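PDB 4WYH: uncharacterized protein from Sulfolobus solfataricus, which serves as a noncatalytic subunit of the archaeal eukaryotic-type primase, where it is needed for efficient primer synthesis. Local coordinates for residues A[107-110]-A[111-115]. Sequence-based numbering, arbitrary orientation.
Sequences SLKR and IEERD
Arg110 leaves the backbone with CG opposite its N (chi1 172°) and bends at chi3, while Arg114, one turn on, sets CG beside its own N (chi1 -64°) and runs straight out to NE; the two chains therefore travel side by side in the same direction and their guanidinium groups lie flat on one another. The planes are 8° apart and the centres 3.8 Å, with NH2 of Arg114 over the middle of the Arg110 group, 3.4 Å from its CZ. The stack brings two like charges together at the surface, which would be unfavourable in isolation but is probably offset by dispersion between the flat groups and by solvent. Arg110 also makes a cation-pi contact with Trp106, whose side chain touches Arg114 as well. Farther round the helix, Lys109 bends at chi2 and chi4 so that its chain curls round Glu113 OE1; the salt bridge from Lys109 NZ to Glu113 OE1 is long at 3.7 Å, and Lys109 CG lies about as near that oxygen. Ser107 is the N-cap: its OG accepts a nearly straight bond from Arg110 N (3.0 Å), while its carbonyl O takes Ile111 N and opens the i to i+4 ladder, which runs on through Arg114 N on Arg110 O (2.8 Å) to Asp115 N on Ile111 O. Asp115, where helical geometry breaks, caps the following helix through OD1 to Met118 N and bridges by OD2 to Arg49; its side chain lies about 8 Å from that of Asp45, a manganese-binding residue, though no metal is bound to this chain here. Short helix 108-114 thus turns its charged side outward, while buried Ile111 packs on Trp34 of helix 33-41 and on Met118 and Tyr119 of helix 116-128, and Leu108 reaches Trp34 and Ile122 of those same two helices.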
# COMPACT_ATOMS: atom_id res chain seq x y z
N SER A 107 11.13 -1.59 1.49
CA SER A 107 11.34 -2.94 1.94
C SER A 107 10.77 -3.14 3.34
O SER A 107 10.55 -2.24 4.02
CB SER A 107 12.85 -3.27 1.92
OG SER A 107 13.54 -2.51 2.87
N LEU A 108 10.59 -4.38 3.73
CA LEU A 108 10.26 -4.67 5.10
C LEU A 108 11.32 -4.16 6.02
O LEU A 108 11.02 -3.68 7.08
CB LEU A 108 10.07 -6.17 5.29
CG LEU A 108 8.77 -6.63 4.68
CD1 LEU A 108 8.87 -8.05 4.21
CD2 LEU A 108 7.68 -6.48 5.69
N LYS A 109 12.57 -4.30 5.62
CA LYS A 109 13.69 -3.76 6.42
C LYS A 109 13.59 -2.24 6.68
O LYS A 109 13.74 -1.77 7.80
CB LYS A 109 15.05 -4.09 5.74
CG LYS A 109 16.25 -4.04 6.67
CD LYS A 109 16.09 -4.95 7.90
CE LYS A 109 17.12 -4.68 9.01
NZ LYS A 109 18.50 -4.60 8.48
N ARG A 110 13.36 -1.45 5.64
CA ARG A 110 13.21 -0.02 5.79
C ARG A 110 11.97 0.30 6.61
O ARG A 110 12.00 1.17 7.44
CB ARG A 110 13.14 0.65 4.43
CG ARG A 110 12.80 2.12 4.46
CD ARG A 110 12.86 2.80 3.08
NE ARG A 110 14.25 2.97 2.64
CZ ARG A 110 14.61 3.72 1.63
NH1 ARG A 110 13.70 4.28 0.89
NH2 ARG A 110 15.90 3.88 1.32
N ILE A 111 10.88 -0.36 6.33
CA ILE A 111 9.68 -0.15 7.13
C ILE A 111 9.97 -0.41 8.63
O ILE A 111 9.55 0.40 9.47
CB ILE A 111 8.50 -1.01 6.62
CG1 ILE A 111 8.02 -0.52 5.23
CG2 ILE A 111 7.33 -1.00 7.60
CD1 ILE A 111 7.43 -1.63 4.40
N GLU A 112 10.65 -1.52 8.96
CA GLU A 112 11.09 -1.74 10.34
C GLU A 112 11.88 -0.56 10.92
O GLU A 112 11.67 -0.13 12.04
CB GLU A 112 11.92 -3.02 10.44
CG GLU A 112 11.93 -3.63 11.83
CD GLU A 112 12.86 -2.90 12.80
OE1 GLU A 112 13.94 -2.39 12.35
OE2 GLU A 112 12.51 -2.80 14.02
N GLU A 113 12.81 -0.08 10.12
CA GLU A 113 13.73 0.98 10.52
C GLU A 113 13.06 2.35 10.69
O GLU A 113 13.42 3.09 11.60
CB GLU A 113 14.90 1.09 9.53
CG GLU A 113 15.95 -0.03 9.72
CD GLU A 113 17.13 0.00 8.72
OE1 GLU A 113 17.57 -1.05 8.19
OE2 GLU A 113 17.67 1.12 8.46
N ARG A 114 12.10 2.68 9.82
CA ARG A 114 11.51 3.99 9.77
C ARG A 114 10.09 4.07 10.36
O ARG A 114 9.66 5.12 10.76
CB ARG A 114 11.42 4.40 8.31
CG ARG A 114 12.77 4.55 7.61
CD ARG A 114 12.59 5.26 6.31
NE ARG A 114 13.83 5.50 5.57
CZ ARG A 114 13.88 6.15 4.42
NH1 ARG A 114 12.76 6.58 3.87
NH2 ARG A 114 15.03 6.33 3.83
N ASP A 115 9.35 2.96 10.35
CA ASP A 115 7.93 3.01 10.64
C ASP A 115 7.49 1.74 11.33
O ASP A 115 6.84 0.90 10.75
CB ASP A 115 7.18 3.29 9.35
CG ASP A 115 5.72 3.67 9.54
OD1 ASP A 115 5.10 3.56 10.62
OD2 ASP A 115 5.16 4.07 8.49